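Side-chain contacts in ochratoxinase (Aspergillus niger, PDB 4C65), which hydrolyses the amide bond of ochratoxin A to release L-phenylalanine, acting as a zinc-dependent carboxypeptidase with a preference for C-terminal aromatic residues: residues A147-I152 and R214-N219; V411-K416 and K422-G427; G417-K422 and W429-R434. One frame throughout, in Å; residues are numbered along the deposited sequence.

Interaction 1 lies beside the zinc site: the side chain of His149 comes within about 3 Å of that of the zinc ligand His245. Interactions 2 and 3 are structural contacts at the other side of the chain's centre. Their centres each lie 42 Å from that of interaction 1, with about 28 and 29 Å between nearest atoms. The latter two form one continuous patch, their centres only 8 Å apart. They share Lys422, and their segments alternate along the chain, 411-416, 417-422, 422-427 and 429-434. A probable hydrogen bond from Phe421 N to Val414 O, 2.8 Å, joins them, as does packing of Trp415 against Leu420.

Interaction 1: A147-I152 and R214-N219; sequences AGHGDI and RDDNPN
Next to the zinc-binding His245, two loops meet through His149 and Asp216. With chi1 at 56° the Asp216 carboxylate swings over to the first loop, bringing its OD2 3.0 Å from CA of His149 and 3.3 Å from CB of the same residue, near the plane of the imidazole at its edge. Carboxylate and ring planes are 27° apart. Although His149 N is 3.1 Å from Asp216 OD2, the angle is too poor for a hydrogen bond. Instead Gln222 serves both groups, its OE1 accepting from His149 N and its NE2 bonding to Asp216 OD2. In this amidohydrolase TIM barrel the loops follow strands 142-144 and 203-206, and the first makes a type I turn from Gly148 to Asp151. A water completes the link: it donates to Asp216 OD1 at 2.7 Å and lies in the ring plane, 2.9 Å from His149 ND1. Gly210 N also bonds to OD1, so both carboxylate oxygens are held. His149 stacks on the ring of His245, consistent with a second-shell place; Asp216 lies one step further out, behind it. Asp151 OD1 forms a salt bridge with Arg197 of a neighbouring subunit.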
ATOM      1  N   ALA A 147      17.915   5.606  13.467  1.00 15.89           N
ATOM      2  CA  ALA A 147      18.616   6.513  14.422  1.00 16.80           C
ATOM      3  C   ALA A 147      20.130   6.300  14.460  1.00 16.76           C
ATOM      4  O   ALA A 147      20.801   6.672  15.411  1.00 16.96           O
ATOM      5  CB  ALA A 147      18.031   6.389  15.832  1.00 17.34           C
ATOM      6  N   GLY A 148      20.659   5.697  13.405  1.00 16.81           N
ATOM      7  CA  GLY A 148      22.112   5.539  13.262  1.00 16.70           C
ATOM      8  C   GLY A 148      22.696   6.626  12.392  1.00 16.66           C
ATOM      9  O   GLY A 148      22.011   7.566  12.006  1.00 16.54           O
ATOM     10  N   HIS A 149      23.972   6.505  12.102  1.00 17.11           N
ATOM     11  CA  HIS A 149      24.689   7.565  11.423  1.00 18.26           C
ATOM     12  C   HIS A 149      24.257   7.729   9.984  1.00 18.64           C
ATOM     13  O   HIS A 149      24.368   8.799   9.423  1.00 18.89           O
ATOM     14  CB  HIS A 149      26.190   7.332  11.505  1.00 18.98           C
ATOM     15  CG  HIS A 149      26.999   8.387  10.821  1.00 19.54           C
ATOM     16  ND1 HIS A 149      26.782   9.736  11.025  1.00 20.03           N
ATOM     17  CD2 HIS A 149      28.034   8.299   9.957  1.00 19.06           C
ATOM     18  CE1 HIS A 149      27.647  10.434  10.314  1.00 19.40           C
ATOM     19  NE2 HIS A 149      28.403   9.588   9.647  1.00 19.43           N
ATOM     20  N   GLY A 150      23.717   6.674   9.402  1.00 19.02           N
ATOM     21  CA  GLY A 150      23.108   6.782   8.097  1.00 18.37           C
ATOM     22  C   GLY A 150      21.707   7.376   8.075  1.00 18.76           C
ATOM     23  O   GLY A 150      21.226   7.723   6.998  1.00 18.81           O
ATOM     24  N   ASP A 151      21.046   7.512   9.220  1.00 18.11           N
ATOM     25  CA  ASP A 151      19.683   8.038   9.218  1.00 18.12           C
ATOM     26  C   ASP A 151      19.680   9.557   8.933  1.00 18.19           C
ATOM     27  O   ASP A 151      20.640  10.253   9.255  1.00 18.62           O
ATOM     28  CB  ASP A 151      19.010   7.710  10.542  1.00 18.31           C
ATOM     29  CG  ASP A 151      17.506   7.732  10.467  1.00 18.45           C
ATOM     30  OD1 ASP A 151      16.933   8.310   9.501  1.00 18.24           O
ATOM     31  OD2 ASP A 151      16.862   7.203  11.408  1.00 18.63           O
ATOM     32  N   ILE A 152      18.644  10.052   8.266  1.00 18.04           N
ATOM     33  CA  ILE A 152      18.482  11.489   8.006  1.00 18.30           C
ATOM     34  C   ILE A 152      17.529  12.044   9.058  1.00 18.51           C
ATOM     35  O   ILE A 152      16.325  12.063   8.887  1.00 19.12           O
ATOM     36  CB  ILE A 152      17.931  11.778   6.606  1.00 18.22           C
ATOM     37  CG1 ILE A 152      18.835  11.160   5.560  1.00 18.12           C
ATOM     38  CG2 ILE A 152      17.851  13.284   6.372  1.00 18.58           C
ATOM     39  CD1 ILE A 152      18.198  11.017   4.190  1.00 18.27           C
ATOM     40  N   ARG A 214      25.845  15.744  17.192  1.00 61.75           N
ATOM     41  CA  ARG A 214      24.598  16.483  17.130  1.00 64.76           C
ATOM     42  C   ARG A 214      23.341  15.610  17.343  1.00 59.92           C
ATOM     43  O   ARG A 214      22.520  15.883  18.230  1.00 61.82           O
ATOM     44  CB  ARG A 214      24.515  17.212  15.763  1.00 68.93           C
ATOM     45  CG  ARG A 214      25.719  17.972  15.171  1.00 73.29           C
ATOM     46  CD  ARG A 214      26.520  18.767  16.202  1.00 77.81           C
ATOM     47  NE  ARG A 214      25.699  19.431  17.201  1.00 81.74           N
ATOM     48  CZ  ARG A 214      24.943  20.515  17.052  1.00 88.24           C
ATOM     49  NH1 ARG A 214      24.857  21.151  15.895  1.00 92.23           N
ATOM     50  NH2 ARG A 214      24.264  20.976  18.099  1.00 91.40           N
ATOM     51  N   ASP A 215      23.197  14.567  16.531  1.00 53.83           N
ATOM     52  CA  ASP A 215      22.039  13.664  16.606  1.00 49.82           C
ATOM     53  C   ASP A 215      22.412  12.378  17.323  1.00 44.00           C
ATOM     54  O   ASP A 215      21.990  12.129  18.440  1.00 43.77           O
ATOM     55  CB  ASP A 215      21.528  13.337  15.203  1.00 48.74           C
ATOM     56  CG  ASP A 215      20.923  14.538  14.511  1.00 54.06           C
ATOM     57  OD1 ASP A 215      19.986  15.132  15.067  1.00 57.10           O
ATOM     58  OD2 ASP A 215      21.391  14.883  13.411  1.00 55.34           O
ATOM     59  N   ASP A 216      23.197  11.549  16.657  1.00 39.75           N
ATOM     60  CA  ASP A 216      23.795  10.374  17.275  1.00 35.12           C
ATOM     61  C   ASP A 216      25.165  10.729  17.829  1.00 35.30           C
ATOM     62  O   ASP A 216      25.742  11.769  17.509  1.00 38.70           O
ATOM     63  CB  ASP A 216      23.882   9.207  16.280  1.00 31.50           C
ATOM     64  CG  ASP A 216      24.643   9.549  15.020  1.00 32.30           C
ATOM     65  OD1 ASP A 216      25.096  10.692  14.856  1.00 35.99           O
ATOM     66  OD2 ASP A 216      24.805   8.653  14.176  1.00 29.85           O
ATOM     67  N   ASN A 217      25.683   9.844  18.664  1.00 31.99           N
ATOM     68  CA  ASN A 217      26.870  10.129  19.444  1.00 32.43           C
ATOM     69  C   ASN A 217      28.025   9.239  18.992  1.00 29.46           C
ATOM     70  O   ASN A 217      27.902   8.024  19.005  1.00 26.25           O
ATOM     71  CB  ASN A 217      26.554   9.901  20.918  1.00 32.18           C
ATOM     72  CG  ASN A 217      27.640  10.416  21.842  1.00 34.06           C
ATOM     73  OD1 ASN A 217      28.821  10.260  21.584  1.00 33.50           O
ATOM     74  ND2 ASN A 217      27.231  10.982  22.951  1.00 36.48           N
ATOM     75  N   PRO A 218      29.155   9.846  18.606  1.00 31.17           N
ATOM     76  CA  PRO A 218      30.292   9.057  18.129  1.00 29.23           C
ATOM     77  C   PRO A 218      30.865   8.074  19.173  1.00 27.04           C
ATOM     78  O   PRO A 218      31.450   7.061  18.801  1.00 24.82           O
ATOM     79  CB  PRO A 218      31.324  10.125  17.753  1.00 33.00           C
ATOM     80  CG  PRO A 218      30.967  11.310  18.581  1.00 36.76           C
ATOM     81  CD  PRO A 218      29.478  11.283  18.685  1.00 35.90           C
ATOM     82  N   ASN A 219      30.659   8.370  20.452  1.00 28.00           N
ATOM     83  CA  ASN A 219      31.134   7.512  21.535  1.00 26.63           C
ATOM     84  C   ASN A 219      30.332   6.230  21.714  1.00 23.52           C
ATOM     85  O   ASN A 219      30.831   5.294  22.318  1.00 22.54           O
ATOM     86  CB  ASN A 219      31.120   8.269  22.852  1.00 29.19           C
ATOM     87  CG  ASN A 219      32.088   9.422  22.863  1.00 32.93           C
ATOM     88  OD1 ASN A 219      33.157   9.363  22.285  1.00 33.25           O
ATOM     89  ND2 ASN A 219      31.718  10.477  23.544  1.00 36.35           N
TER
HETATM   90  O   HOH W   1      24.559  11.209  12.270  1.00 29.34           O

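Interaction 2: V411-K416 and K422-G427; sequences VTHVWK and KGPGIG
Val414 and Lys422 form an antiparallel hydrogen-bonded pair in the hairpin of strands 411-416 and 419-422, which belongs to the sheet that also holds strands 7-15 and 391-394. Val414 N donates to Lys422 O at 2.9 Å, and the return bond from Lys422 N to Val414 O is weak at 3.4 Å. Packing is close on the face these two side chains share. CB of Lys422 rests 3.8 Å from CG2 of Val414, and its CD stays near the same methyl. The lysine, CG anti to the backbone N (chi1 -172°) and extended from there on, runs along strand 411-416 toward Val411. Backbone contacts continue the tight zone where Gly423 CA directs a CA-H...O contact to Thr412 O at 3.3 Å. Pro424 CD also packs closely, over one face of the His413 imidazole and 3.3 Å from His413 NE2, while His413 ND1 and Thr412 OG1 share a 2.7 Å hydrogen bond in the ring plane. From Gly423 the chain leaves the strand in a type II turn to Ile426; on this looser side the rest of the turn moves away, and Pro424 is otherwise exposed. At the far end of the lysine, NZ is gripped twice, by the carbonyl of Gln106 and by Val411 O, which lies 2.8 Å from Lys422 NZ with the donor in the carbonyl plane.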
ATOM      1  N   VAL A 411      51.521  14.264 -12.471  1.00 26.06           N
ATOM      2  CA  VAL A 411      51.223  12.920 -12.938  1.00 23.95           C
ATOM      3  C   VAL A 411      51.123  12.947 -14.461  1.00 23.21           C
ATOM      4  O   VAL A 411      50.124  13.374 -15.014  1.00 22.98           O
ATOM      5  CB  VAL A 411      49.901  12.401 -12.339  1.00 22.74           C
ATOM      6  CG1 VAL A 411      49.614  10.983 -12.800  1.00 22.00           C
ATOM      7  CG2 VAL A 411      49.956  12.466 -10.823  1.00 22.62           C
ATOM      8  N   THR A 412      52.153  12.474 -15.146  1.00 22.86           N
ATOM      9  CA  THR A 412      52.233  12.644 -16.598  1.00 22.89           C
ATOM     10  C   THR A 412      51.608  11.498 -17.352  1.00 21.89           C
ATOM     11  O   THR A 412      51.149  11.692 -18.476  1.00 22.09           O
ATOM     12  CB  THR A 412      53.691  12.778 -17.076  1.00 23.79           C
ATOM     13  OG1 THR A 412      54.437  11.620 -16.682  1.00 23.23           O
ATOM     14  CG2 THR A 412      54.325  13.999 -16.483  1.00 24.73           C
ATOM     15  N   HIS A 413      51.655  10.295 -16.767  1.00 20.77           N
ATOM     16  CA  HIS A 413      51.182   9.080 -17.436  1.00 20.10           C
ATOM     17  C   HIS A 413      50.321   8.300 -16.491  1.00 18.69           C
ATOM     18  O   HIS A 413      50.696   8.113 -15.328  1.00 18.61           O
ATOM     19  CB  HIS A 413      52.330   8.165 -17.855  1.00 20.62           C
ATOM     20  CG  HIS A 413      53.220   8.736 -18.904  1.00 21.86           C
ATOM     21  ND1 HIS A 413      54.109   9.755 -18.652  1.00 22.71           N
ATOM     22  CD2 HIS A 413      53.379   8.408 -20.207  1.00 22.55           C
ATOM     23  CE1 HIS A 413      54.766  10.044 -19.762  1.00 23.96           C
ATOM     24  NE2 HIS A 413      54.337   9.243 -20.719  1.00 23.89           N
ATOM     25  N   VAL A 414      49.191   7.808 -16.986  1.00 17.88           N
ATOM     26  CA  VAL A 414      48.321   6.926 -16.200  1.00 16.85           C
ATOM     27  C   VAL A 414      47.898   5.692 -17.008  1.00 16.69           C
ATOM     28  O   VAL A 414      47.201   5.809 -18.004  1.00 16.99           O
ATOM     29  CB  VAL A 414      47.073   7.667 -15.682  1.00 16.28           C
ATOM     30  CG1 VAL A 414      46.185   6.730 -14.862  1.00 15.21           C
ATOM     31  CG2 VAL A 414      47.486   8.873 -14.846  1.00 16.57           C
ATOM     32  N   TRP A 415      48.349   4.522 -16.558  1.00 16.56           N
ATOM     33  CA  TRP A 415      47.902   3.239 -17.065  1.00 16.53           C
ATOM     34  C   TRP A 415      46.936   2.585 -16.064  1.00 15.68           C
ATOM     35  O   TRP A 415      47.226   2.511 -14.872  1.00 15.10           O
ATOM     36  CB  TRP A 415      49.079   2.274 -17.247  1.00 17.16           C
ATOM     37  CG  TRP A 415      49.962   2.569 -18.387  1.00 18.17           C
ATOM     38  CD1 TRP A 415      49.813   2.136 -19.675  1.00 18.88           C
ATOM     39  CD2 TRP A 415      51.132   3.377 -18.364  1.00 18.79           C
ATOM     40  NE1 TRP A 415      50.836   2.610 -20.448  1.00 19.95           N
ATOM     41  CE2 TRP A 415      51.664   3.371 -19.664  1.00 20.01           C
ATOM     42  CE3 TRP A 415      51.780   4.112 -17.372  1.00 18.64           C
ATOM     43  CZ2 TRP A 415      52.819   4.078 -20.000  1.00 20.94           C
ATOM     44  CZ3 TRP A 415      52.919   4.803 -17.700  1.00 19.66           C
ATOM     45  CH2 TRP A 415      53.428   4.789 -19.000  1.00 20.82           C
ATOM     46  N   LYS A 416      45.787   2.137 -16.568  1.00 15.77           N
ATOM     47  CA  LYS A 416      44.850   1.317 -15.798  1.00 15.22           C
ATOM     48  C   LYS A 416      44.574   0.059 -16.596  1.00 15.54           C
ATOM     49  O   LYS A 416      44.109   0.125 -17.732  1.00 15.71           O
ATOM     50  CB  LYS A 416      43.549   2.062 -15.543  1.00 14.88           C
ATOM     51  CG  LYS A 416      42.627   1.293 -14.604  1.00 14.48           C
ATOM     52  CD  LYS A 416      41.245   1.911 -14.452  1.00 14.38           C
ATOM     53  CE  LYS A 416      40.258   1.506 -15.536  1.00 14.62           C
ATOM     54  NZ  LYS A 416      38.884   1.580 -15.001  1.00 14.04           N
ATOM     55  N   LYS A 422      46.008   8.606 -19.517  1.00 19.56           N
ATOM     56  CA  LYS A 422      46.630   9.939 -19.538  1.00 20.12           C
ATOM     57  C   LYS A 422      48.068   9.809 -19.981  1.00 20.69           C
ATOM     58  O   LYS A 422      48.762   8.861 -19.611  1.00 20.26           O
ATOM     59  CB  LYS A 422      46.577  10.570 -18.141  1.00 19.63           C
ATOM     60  CG  LYS A 422      47.018  12.029 -18.087  1.00 20.38           C
ATOM     61  CD  LYS A 422      47.205  12.497 -16.645  1.00 20.04           C
ATOM     62  CE  LYS A 422      47.412  13.996 -16.577  1.00 20.97           C
ATOM     63  NZ  LYS A 422      47.591  14.470 -15.181  1.00 20.87           N
ATOM     64  N   GLY A 423      48.500  10.750 -20.811  1.00 21.79           N
ATOM     65  CA  GLY A 423      49.872  10.745 -21.316  1.00 22.80           C
ATOM     66  C   GLY A 423      50.051  11.718 -22.450  1.00 23.92           C
ATOM     67  O   GLY A 423      49.071  12.176 -23.019  1.00 24.26           O
ATOM     68  N   PRO A 424      51.301  12.039 -22.797  1.00 24.76           N
ATOM     69  CA  PRO A 424      51.505  12.962 -23.914  1.00 25.95           C
ATOM     70  C   PRO A 424      50.839  12.440 -25.180  1.00 26.05           C
ATOM     71  O   PRO A 424      50.965  11.264 -25.486  1.00 25.55           O
ATOM     72  CB  PRO A 424      53.032  13.024 -24.089  1.00 27.02           C
ATOM     73  CG  PRO A 424      53.643  12.161 -23.051  1.00 26.27           C
ATOM     74  CD  PRO A 424      52.556  11.530 -22.220  1.00 24.93           C
ATOM     75  N   GLY A 425      50.109  13.311 -25.870  1.00 26.60           N
ATOM     76  CA  GLY A 425      49.391  12.933 -27.065  1.00 27.12           C
ATOM     77  C   GLY A 425      48.070  12.203 -26.856  1.00 26.30           C
ATOM     78  O   GLY A 425      47.357  11.950 -27.829  1.00 27.13           O
ATOM     79  N   ILE A 426      47.694  11.905 -25.615  1.00 25.06           N
ATOM     80  CA  ILE A 426      46.482  11.134 -25.357  1.00 24.13           C
ATOM     81  C   ILE A 426      45.315  12.023 -24.943  1.00 23.97           C
ATOM     82  O   ILE A 426      45.424  12.807 -24.015  1.00 23.79           O
ATOM     83  CB  ILE A 426      46.753  10.052 -24.319  1.00 23.04           C
ATOM     84  CG1 ILE A 426      47.571   8.995 -25.036  1.00 23.59           C
ATOM     85  CG2 ILE A 426      45.501   9.372 -23.824  1.00 22.01           C
ATOM     86  CD1 ILE A 426      48.483   8.213 -24.187  1.00 23.16           C
ATOM     87  N   GLY A 427      44.184  11.852 -25.628  1.00 24.04           N
ATOM     88  CA  GLY A 427      43.015  12.661 -25.412  1.00 23.90           C
ATOM     89  C   GLY A 427      42.338  12.399 -24.067  1.00 22.58           C
ATOM     90  O   GLY A 427      42.738  11.516 -23.310  1.00 21.18           O
TER

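Interaction 3: G417-K422 and W429-R434; sequences GGKLFK and WGEDAR
Glu431 folds back along Leu420, and its side chain tracks the strand edge atom by atom. CB begins 3.6 Å from Leu420 O, and CG stays beside the same oxygen at 3.5 Å. A chi1 of 65° turns CG back toward Leu420, and the extended chain beyond it carries CD past CB of Leu420 at 3.9 Å. At the tip OE2 accepts from Leu420 N at 2.9 Å, an almost perfectly straight bond (179°) whose donor stands 49° above the carboxylate plane. The other oxygen, OE1, is hydrogen-bonded elsewhere in the structure. Glu431 N donates to Leu420 O, also at 2.9 Å. Leu420 is thus held at both its N and its O by a single residue. Glu431 is the second residue of a type II turn from Gly430 to Ala433, in the loop that follows the hairpin of strands 411-416 and 419-422. Phe421 and Lys422 form a classic beta bulge opposite Val414, and the chain turns a corner at Phe421, whose CA lies 3.9 Å from Gly430 CA. The extended Lys419 chain crosses Glu431 at a slant, its CE 3.4 Å from Glu431 O. Lys419 NZ is 6.5 Å from Glu431 OE2, too far for a salt bridge; Lys6 makes a long, weak ion pair with that oxygen. The Trp429 ring makes a cation-pi contact with Arg99 of a neighbouring subunit.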
ATOM      1  N   GLY A 417      44.871  -1.091 -15.996  1.00 15.73           N
ATOM      2  CA  GLY A 417      44.725  -2.370 -16.689  1.00 16.48           C
ATOM      3  C   GLY A 417      45.533  -2.437 -17.968  1.00 17.68           C
ATOM      4  O   GLY A 417      45.104  -3.042 -18.944  1.00 18.35           O
ATOM      5  N   GLY A 418      46.700  -1.788 -17.965  1.00 18.06           N
ATOM      6  CA  GLY A 418      47.573  -1.751 -19.137  1.00 18.97           C
ATOM      7  C   GLY A 418      47.197  -0.742 -20.211  1.00 19.36           C
ATOM      8  O   GLY A 418      47.930  -0.543 -21.156  1.00 20.40           O
ATOM      9  N   LYS A 419      46.067  -0.075 -20.041  1.00 19.07           N
ATOM     10  CA  LYS A 419      45.589   0.919 -20.991  1.00 19.61           C
ATOM     11  C   LYS A 419      45.956   2.328 -20.537  1.00 18.98           C
ATOM     12  O   LYS A 419      45.784   2.686 -19.380  1.00 18.16           O
ATOM     13  CB  LYS A 419      44.074   0.791 -21.146  1.00 19.78           C
ATOM     14  CG  LYS A 419      43.526   1.740 -22.181  1.00 21.04           C
ATOM     15  CD  LYS A 419      42.081   1.479 -22.560  1.00 21.69           C
ATOM     16  CE  LYS A 419      41.601   2.656 -23.402  1.00 22.68           C
ATOM     17  NZ  LYS A 419      40.155   2.553 -23.713  1.00 23.11           N
ATOM     18  N   LEU A 420      46.449   3.129 -21.462  1.00 19.61           N
ATOM     19  CA  LEU A 420      46.913   4.464 -21.143  1.00 19.62           C
ATOM     20  C   LEU A 420      45.731   5.430 -21.202  1.00 19.33           C
ATOM     21  O   LEU A 420      45.153   5.647 -22.265  1.00 19.69           O
ATOM     22  CB  LEU A 420      47.990   4.868 -22.145  1.00 20.72           C
ATOM     23  CG  LEU A 420      48.969   6.001 -21.866  1.00 21.22           C
ATOM     24  CD1 LEU A 420      49.653   5.861 -20.528  1.00 20.77           C
ATOM     25  CD2 LEU A 420      50.018   6.100 -22.968  1.00 22.59           C
ATOM     26  N   PHE A 421      45.370   5.994 -20.047  1.00 18.73           N
ATOM     27  CA  PHE A 421      44.253   6.963 -19.933  1.00 18.60           C
ATOM     28  C   PHE A 421      44.721   8.415 -19.819  1.00 19.25           C
ATOM     29  O   PHE A 421      43.936   9.343 -20.062  1.00 19.63           O
ATOM     30  CB  PHE A 421      43.339   6.601 -18.764  1.00 17.53           C
ATOM     31  CG  PHE A 421      42.457   5.403 -19.042  1.00 17.11           C
ATOM     32  CD1 PHE A 421      41.287   5.534 -19.778  1.00 17.36           C
ATOM     33  CD2 PHE A 421      42.834   4.135 -18.608  1.00 16.85           C
ATOM     34  CE1 PHE A 421      40.496   4.441 -20.058  1.00 17.15           C
ATOM     35  CE2 PHE A 421      42.033   3.038 -18.861  1.00 16.74           C
ATOM     36  CZ  PHE A 421      40.865   3.193 -19.597  1.00 16.87           C
ATOM     37  N   LYS A 422      46.008   8.606 -19.517  1.00 19.56           N
ATOM     38  CA  LYS A 422      46.630   9.939 -19.538  1.00 20.12           C
ATOM     39  C   LYS A 422      48.068   9.809 -19.981  1.00 20.69           C
ATOM     40  O   LYS A 422      48.762   8.861 -19.611  1.00 20.26           O
ATOM     41  CB  LYS A 422      46.577  10.570 -18.141  1.00 19.63           C
ATOM     42  CG  LYS A 422      47.018  12.029 -18.087  1.00 20.38           C
ATOM     43  CD  LYS A 422      47.205  12.497 -16.645  1.00 20.04           C
ATOM     44  CE  LYS A 422      47.412  13.996 -16.577  1.00 20.97           C
ATOM     45  NZ  LYS A 422      47.591  14.470 -15.181  1.00 20.87           N
ATOM     46  N   TRP A 429      39.658  11.003 -23.080  1.00 20.80           N
ATOM     47  CA  TRP A 429      39.025   9.728 -22.762  1.00 20.32           C
ATOM     48  C   TRP A 429      39.968   8.528 -22.948  1.00 20.29           C
ATOM     49  O   TRP A 429      39.528   7.393 -22.904  1.00 19.70           O
ATOM     50  CB  TRP A 429      37.707   9.571 -23.546  1.00 20.60           C
ATOM     51  CG  TRP A 429      36.797  10.732 -23.283  1.00 20.83           C
ATOM     52  CD1 TRP A 429      36.587  11.800 -24.101  1.00 21.86           C
ATOM     53  CD2 TRP A 429      36.020  10.974 -22.109  1.00 19.95           C
ATOM     54  NE1 TRP A 429      35.721  12.683 -23.520  1.00 21.96           N
ATOM     55  CE2 TRP A 429      35.344  12.199 -22.301  1.00 20.81           C
ATOM     56  CE3 TRP A 429      35.798  10.268 -20.936  1.00 18.80           C
ATOM     57  CZ2 TRP A 429      34.492  12.749 -21.344  1.00 20.51           C
ATOM     58  CZ3 TRP A 429      34.932  10.810 -19.983  1.00 18.57           C
ATOM     59  CH2 TRP A 429      34.299  12.036 -20.198  1.00 19.39           C
ATOM     60  N   GLY A 430      41.257   8.792 -23.100  1.00 21.02           N
ATOM     61  CA  GLY A 430      42.259   7.728 -23.141  1.00 21.57           C
ATOM     62  C   GLY A 430      42.620   7.284 -24.538  1.00 23.12           C
ATOM     63  O   GLY A 430      41.968   7.700 -25.509  1.00 23.63           O
ATOM     64  N   GLU A 431      43.654   6.450 -24.642  1.00 24.28           N
ATOM     65  CA  GLU A 431      44.162   6.044 -25.950  1.00 27.02           C
ATOM     66  C   GLU A 431      43.099   5.306 -26.755  1.00 28.28           C
ATOM     67  O   GLU A 431      42.303   4.557 -26.181  1.00 27.24           O
ATOM     68  CB  GLU A 431      45.433   5.198 -25.871  1.00 28.00           C
ATOM     69  CG  GLU A 431      45.243   3.833 -25.208  1.00 27.77           C
ATOM     70  CD  GLU A 431      46.518   3.002 -25.176  1.00 28.21           C
ATOM     71  OE1 GLU A 431      47.409   3.226 -26.040  1.00 29.27           O
ATOM     72  OE2 GLU A 431      46.630   2.176 -24.240  1.00 26.81           O
ATOM     73  N   ASP A 432      43.065   5.598 -28.066  1.00 31.05           N
ATOM     74  CA  ASP A 432      42.098   5.021 -29.011  1.00 33.50           C
ATOM     75  C   ASP A 432      40.653   5.204 -28.552  1.00 33.43           C
ATOM     76  O   ASP A 432      39.815   4.332 -28.775  1.00 34.12           O
ATOM     77  CB  ASP A 432      42.339   3.512 -29.226  1.00 34.58           C
ATOM     78  CG  ASP A 432      43.798   3.179 -29.437  1.00 35.48           C
ATOM     79  OD1 ASP A 432      44.435   3.801 -30.316  1.00 36.59           O
ATOM     80  OD2 ASP A 432      44.304   2.282 -28.726  1.00 35.37           O
ATOM     81  N   ALA A 433      40.365   6.314 -27.889  1.00 32.77           N
ATOM     82  CA  ALA A 433      39.004   6.577 -27.476  1.00 32.17           C
ATOM     83  C   ALA A 433      38.198   6.846 -28.738  1.00 32.65           C
ATOM     84  O   ALA A 433      38.710   7.392 -29.694  1.00 32.62           O
ATOM     85  CB  ALA A 433      38.948   7.774 -26.539  1.00 32.18           C
ATOM     86  N   ARG A 434      36.953   6.395 -28.741  1.00 32.52           N
ATOM     87  CA  ARG A 434      36.001   6.753 -29.800  1.00 34.15           C
ATOM     88  C   ARG A 434      34.679   7.073 -29.137  1.00 31.45           C
ATOM     89  O   ARG A 434      34.374   6.575 -28.068  1.00 29.64           O
ATOM     90  CB  ARG A 434      35.731   5.556 -30.773  1.00 37.41           C
ATOM     91  CG  ARG A 434      36.028   4.184 -30.108  1.00 39.55           C
ATOM     92  CD  ARG A 434      36.209   2.886 -31.012  1.00 43.71           C
ATOM     93  NE  ARG A 434      34.939   2.475 -31.717  1.00 46.96           N
ATOM     94  CZ  ARG A 434      34.840   2.305 -33.050  1.00 51.30           C
ATOM     95  NH1 ARG A 434      35.895   2.501 -33.856  1.00 53.09           N
ATOM     96  NH2 ARG A 434      33.676   1.936 -33.602  1.00 52.00           N
TER
HETATM   97  O   HOH W   2      48.508   0.674 -23.793  1.00 19.99           O